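Local structure of Rio2 kinase (Chaetomium thermophilum, 4GYI) at residues A208-Y211 / A212-A216; I32-T35 / P36-E39; T57-A61 / G62-R66. The protein is an atypical RIO-family kinase that binds ADP and magnesium, forms an aspartyl-phosphate, and acts in an ATPase-dependent way on the maturing pre-40S ribosomal subunit. All blocks are in the same frame, centred on the assembly; numbering follows the deposited sequence.

Interaction 1: A208-Y211 / A212-A216; sequences ASLY and ADLIA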
# COMPACT_ATOMS: atom_id res chain seq x y z
N ALA A 208 22.63 2.46 20.45
CA ALA A 208 23.66 1.90 19.57
C ALA A 208 23.33 0.53 19.01
O ALA A 208 23.68 0.22 17.87
CB ALA A 208 25.02 1.88 20.28
N SER A 209 22.67 -0.30 19.82
CA SER A 209 22.25 -1.63 19.38
C SER A 209 21.15 -1.52 18.34
O SER A 209 21.18 -2.21 17.33
CB SER A 209 21.72 -2.45 20.55
OG SER A 209 22.79 -2.89 21.37
N LEU A 210 20.16 -0.68 18.62
CA LEU A 210 19.04 -0.53 17.70
C LEU A 210 19.55 0.07 16.38
O LEU A 210 19.18 -0.40 15.31
CB LEU A 210 17.93 0.32 18.33
CG LEU A 210 16.73 0.64 17.43
CD1 LEU A 210 16.05 -0.64 16.93
CD2 LEU A 210 15.72 1.56 18.13
N TYR A 211 20.40 1.09 16.48
CA TYR A 211 21.02 1.70 15.31
C TYR A 211 21.74 0.65 14.47
O TYR A 211 21.55 0.58 13.26
CB TYR A 211 21.99 2.79 15.72
CG TYR A 211 22.77 3.42 14.58
CD1 TYR A 211 22.24 4.48 13.86
CD2 TYR A 211 24.03 2.96 14.24
CE1 TYR A 211 22.96 5.07 12.83
CE2 TYR A 211 24.76 3.54 13.21
CZ TYR A 211 24.21 4.59 12.52
OH TYR A 211 24.92 5.17 11.50
N ALA A 212 22.55 -0.18 15.13
CA ALA A 212 23.26 -1.25 14.43
C ALA A 212 22.31 -2.22 13.77
O ALA A 212 22.57 -2.70 12.66
CB ALA A 212 24.17 -1.98 15.38
N ASP A 213 21.20 -2.53 14.44
CA ASP A 213 20.19 -3.39 13.83
C ASP A 213 19.56 -2.76 12.55
O ASP A 213 19.41 -3.42 11.52
CB ASP A 213 19.14 -3.82 14.86
CG ASP A 213 19.65 -4.92 15.81
OD1 ASP A 213 20.87 -5.21 15.81
OD2 ASP A 213 18.83 -5.48 16.57
N LEU A 214 19.22 -1.48 12.61
CA LEU A 214 18.62 -0.80 11.45
C LEU A 214 19.59 -0.73 10.28
O LEU A 214 19.21 -0.94 9.12
CB LEU A 214 18.13 0.59 11.85
CG LEU A 214 17.04 0.53 12.92
CD1 LEU A 214 16.68 1.91 13.40
CD2 LEU A 214 15.79 -0.20 12.39
N ILE A 215 20.86 -0.45 10.58
CA ILE A 215 21.90 -0.37 9.56
C ILE A 215 22.10 -1.74 8.92
O ILE A 215 22.18 -1.85 7.70
CB ILE A 215 23.24 0.12 10.14
CG1 ILE A 215 23.11 1.58 10.59
CG2 ILE A 215 24.36 -0.03 9.12
CD1 ILE A 215 22.60 2.53 9.51
N ALA A 216 22.18 -2.78 9.75
CA ALA A 216 22.26 -4.14 9.20
C ALA A 216 21.07 -4.42 8.26
O ALA A 216 21.24 -5.03 7.20
CB ALA A 216 22.37 -5.20 10.33

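Interaction 2: I32-T35 / P36-E39; sequences IVPT and PLIE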
# COMPACT_ATOMS: atom_id res chain seq x y z
N ILE A 32 -15.76 6.84 -18.95
CA ILE A 32 -17.21 6.86 -18.88
C ILE A 32 -17.70 5.60 -19.56
O ILE A 32 -17.28 5.29 -20.68
CB ILE A 32 -17.82 8.08 -19.59
CG1 ILE A 32 -17.37 9.37 -18.90
CG2 ILE A 32 -19.35 7.99 -19.60
CD1 ILE A 32 -17.63 10.62 -19.74
N VAL A 33 -18.58 4.87 -18.88
CA VAL A 33 -19.14 3.66 -19.44
C VAL A 33 -20.60 3.91 -19.76
O VAL A 33 -21.41 4.07 -18.84
CB VAL A 33 -19.03 2.48 -18.48
CG1 VAL A 33 -19.43 1.20 -19.19
CG2 VAL A 33 -17.63 2.36 -17.97
N PRO A 34 -20.95 3.96 -21.06
CA PRO A 34 -22.34 4.22 -21.46
C PRO A 34 -23.32 3.23 -20.85
O PRO A 34 -23.01 2.04 -20.72
CB PRO A 34 -22.31 4.10 -22.99
CG PRO A 34 -20.92 3.63 -23.35
CD PRO A 34 -20.03 3.96 -22.21
N THR A 35 -24.49 3.74 -20.47
CA THR A 35 -25.56 2.94 -19.90
C THR A 35 -25.82 1.60 -20.62
O THR A 35 -25.91 0.56 -19.96
CB THR A 35 -26.87 3.76 -19.78
OG1 THR A 35 -26.62 4.97 -19.05
CG2 THR A 35 -27.94 2.95 -19.07
N PRO A 36 -25.94 1.61 -21.96
CA PRO A 36 -26.20 0.31 -22.61
C PRO A 36 -25.00 -0.65 -22.59
O PRO A 36 -25.18 -1.85 -22.80
CB PRO A 36 -26.56 0.70 -24.05
CG PRO A 36 -26.97 2.13 -23.97
CD PRO A 36 -26.08 2.72 -22.92
N LEU A 37 -23.80 -0.14 -22.35
CA LEU A 37 -22.65 -1.02 -22.18
C LEU A 37 -22.61 -1.65 -20.77
O LEU A 37 -22.10 -2.76 -20.60
CB LEU A 37 -21.34 -0.28 -22.49
CG LEU A 37 -20.06 -1.07 -22.23
CD1 LEU A 37 -20.05 -2.36 -23.03
CD2 LEU A 37 -18.83 -0.23 -22.55
N ILE A 38 -23.13 -0.95 -19.77
CA ILE A 38 -23.26 -1.54 -18.44
C ILE A 38 -24.22 -2.71 -18.57
O ILE A 38 -23.95 -3.81 -18.09
CB ILE A 38 -23.91 -0.58 -17.42
CG1 ILE A 38 -23.41 0.85 -17.60
CG2 ILE A 38 -23.72 -1.11 -15.99
CD1 ILE A 38 -22.10 1.15 -16.99
N GLU A 39 -25.34 -2.46 -19.24
CA GLU A 39 -26.39 -3.46 -19.44
C GLU A 39 -25.82 -4.71 -20.09
O GLU A 39 -26.06 -5.82 -19.62
CB GLU A 39 -27.54 -2.90 -20.27
CG GLU A 39 -28.32 -1.76 -19.62
CD GLU A 39 -29.44 -1.23 -20.51
OE1 GLU A 39 -29.49 0.00 -20.74
OE2 GLU A 39 -30.27 -2.03 -20.99

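Interaction 3: T57-A61 / G62-R66; sequences TLAKA and GLIAR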
# COMPACT_ATOMS: atom_id res chain seq x y z
N THR A 57 -29.48 2.65 -7.32
CA THR A 57 -28.99 2.26 -6.00
C THR A 57 -27.51 2.61 -5.86
O THR A 57 -27.10 3.25 -4.90
CB THR A 57 -29.15 0.74 -5.77
OG1 THR A 57 -30.54 0.41 -5.62
CG2 THR A 57 -28.38 0.30 -4.54
N LEU A 58 -26.71 2.19 -6.84
CA LEU A 58 -25.26 2.39 -6.78
C LEU A 58 -24.90 3.86 -6.88
O LEU A 58 -23.97 4.33 -6.23
CB LEU A 58 -24.56 1.60 -7.88
CG LEU A 58 -24.68 0.07 -7.77
CD1 LEU A 58 -24.24 -0.60 -9.08
CD2 LEU A 58 -23.86 -0.45 -6.57
N ALA A 59 -25.66 4.59 -7.70
CA ALA A 59 -25.44 6.02 -7.87
C ALA A 59 -25.77 6.76 -6.58
O ALA A 59 -24.99 7.59 -6.11
CB ALA A 59 -26.28 6.56 -9.02
N LYS A 60 -26.92 6.44 -6.01
CA LYS A 60 -27.38 7.01 -4.75
C LYS A 60 -26.35 6.81 -3.65
O LYS A 60 -26.04 7.73 -2.90
CB LYS A 60 -28.70 6.36 -4.34
CG LYS A 60 -29.09 6.58 -2.88
CD LYS A 60 -29.60 7.99 -2.65
CE LYS A 60 -30.10 8.16 -1.23
NZ LYS A 60 -30.74 9.49 -1.01
N ALA A 61 -25.82 5.59 -3.57
CA ALA A 61 -24.80 5.25 -2.59
C ALA A 61 -23.40 5.76 -2.95
O ALA A 61 -22.45 5.58 -2.19
CB ALA A 61 -24.76 3.74 -2.37
N GLY A 62 -23.26 6.38 -4.11
CA GLY A 62 -21.99 7.01 -4.46
C GLY A 62 -20.90 6.03 -4.84
O GLY A 62 -19.72 6.30 -4.63
N LEU A 63 -21.29 4.89 -5.39
CA LEU A 63 -20.34 3.87 -5.81
C LEU A 63 -20.02 4.04 -7.30
O LEU A 63 -18.98 3.59 -7.78
CB LEU A 63 -20.92 2.48 -5.52
CG LEU A 63 -21.22 2.32 -4.03
CD1 LEU A 63 -21.84 0.96 -3.69
CD2 LEU A 63 -19.95 2.55 -3.22
N ILE A 64 -20.94 4.68 -8.01
CA ILE A 64 -20.74 5.13 -9.38
C ILE A 64 -21.30 6.54 -9.50
O ILE A 64 -22.04 7.00 -8.63
CB ILE A 64 -21.48 4.25 -10.39
CG1 ILE A 64 -22.99 4.30 -10.12
CG2 ILE A 64 -20.96 2.84 -10.35
CD1 ILE A 64 -23.83 3.49 -11.07
N ALA A 65 -20.94 7.23 -10.57
CA ALA A 65 -21.38 8.61 -10.75
C ALA A 65 -21.72 8.91 -12.21
O ALA A 65 -20.96 8.58 -13.12
CB ALA A 65 -20.32 9.56 -10.25
N ARG A 66 -22.88 9.52 -12.43
CA ARG A 66 -23.34 9.85 -13.78
C ARG A 66 -22.44 10.88 -14.45
O ARG A 66 -22.05 11.87 -13.85
CB ARG A 66 -24.78 10.36 -13.76
CG ARG A 66 -25.13 11.30 -14.91
CD ARG A 66 -26.64 11.44 -15.12
NE ARG A 66 -27.21 10.31 -15.86
CZ ARG A 66 -27.18 10.20 -17.19
NH1 ARG A 66 -26.60 11.15 -17.92
NH2 ARG A 66 -27.72 9.15 -17.78

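Interaction 1: A208-Y211 / A212-A216
Ile215 N donates to Tyr211 O at 3.0 Å and Leu214 N to Leu210 O at 2.9 Å. The two bonds before these in the i to i+4 ladder are Asp213 N to Ser209 O, 2.9 Å, and Ala212 N to Ala208 O, 3.0 Å. These four rungs run through the first turns of helix 207-223 in the RIO domain. At its start Ser209 OG is hydrogen-bonded to Asp206, the residue just ahead of the helix. On the inward side, Tyr211 carries its ring with CG anti to the backbone N (chi1 176°), which lays one face over the side chain one turn on. There Ile215 CG1 makes a CH-pi contact, 3.8 Å from the centroid of the Tyr211 ring and displaced toward its rim. Beyond it, Ile215 CD1 reaches the phenol end, 4.0 Å from Tyr211 CZ. A looser apolar contact joins Leu210 CG to Leu214 CD1 at 4.2 Å. Phe285 of helix 270-289 meets the Tyr211 ring edge-to-face and also touches Leu210 and Leu214; Phe291 adds a second ring beside Tyr211, while Ile236 and Ile238 of strand 236-242 pack on the two leucines. The side chain of Leu214 is about 10 Å from that of Asn235, a magnesium ligand. The contact thus divides its chemistry: main-chain polar groups are paired within the helix, the CH-pi contact braces Tyr211 against its own helix, and the apolar face of Leu210, Tyr211 and Leu214 packs on helix 270-289 and strand 236-242.

Interaction 2: I32-T35 / P36-E39
Val33 meets the first turn of the following helix with its CB and one methyl branch. Its CB lies 3.7 Å from Ile38 CD1. From there CG1, anti to the backbone N (chi1 -171°), runs between two side chains: Ile38 CD1 is tightly packed against Val33 CG1 at 3.5 Å, and Leu37 CD2 sits 3.7 Å from the same methyl. The valine crosses Leu37 at about a right angle and Ile38 more obliquely. Pro34 and Leu37 instead run alongside each other in the same direction, with Pro34 CG 4.0 Å from Leu37 CB. The backbone here passes from the short strand 33-34 straight into helix 35-42, with Pro34 at the N-cap position, inside the N-terminal helix-turn-helix (winged-helix) domain of Rio2. Pro34 O accepts two bonds from the helix: Leu37 N, at 2.8 Å, comes in from well above the carbonyl plane, whereas Ile38 N, at 3.1 Å, lies in that plane. Thr35 O takes the next regular bond, from Glu39 N at 3.2 Å, and a weak one from Ile38 N. Pro36 has no N-H to give and needs none at this position in the first turn. The extended Glu39 side chain runs across Thr35 and places OE1 3.7 Å from the Thr35 CG2 methyl. Ile38 also touches Val19 and Val23 of helix 14-26, Thr35 leans on His52 at the start of helix 51-60, and Val33 pairs through its backbone with Tyr75.

Interaction 3: T57-A61 / G62-R66
Ile64 takes a chi1 of 61°, wedging CG1 between its main-chain N and C, which turns the branch back over the helix just left. Its CD1 then lies 3.8 Å from Leu58 CB, and CG1 touches the backbone of Ala59, 3.6 Å from Ala59 N. Leu58 and Leu63 both hold CG anti to the carbonyl carbon and cross at about a right angle, meeting at Leu58 CD2 and Leu63 CD1, 3.8 Å apart. The backbone between them forms a Schellman motif: Gly62 takes up positive phi (74°), and Leu63 N bonds back to Leu58 O at 2.9 Å with a nearly straight N-H (165°). Gly62 N donates to Ala59 O, also at 2.9 Å, from far above the carbonyl plane. Helix 51-60 ends here and the chain turns into strand 64-68, which pairs antiparallel with 75-77 in the wing of the winged-helix domain. Thr78, just after that strand, bonds to Leu63 through the backbone and to Gly62 O through its hydroxyl, while Leu20 of helix 14-26 packs on both Leu58 and Ile64.

From the N terminus, interaction 2 comes first, joining strand 33-34 to helix 35-42; helix 51-60 follows, and interaction 3 closes the turn from its end into strand 64-68. The two are in series, neither nested nor crossed, with centres about 14 Å apart and nearest atoms about 5 Å apart. They do not touch each other, but both pack on helix 14-26 and both reach strand 75-77 through Tyr75, tying the N-terminal domain together. Interaction 1 comes much later, within the single helix 207-223 of the RIO domain, with its centre more than 50 Å from the other two, on the opposite side of the chain's centre.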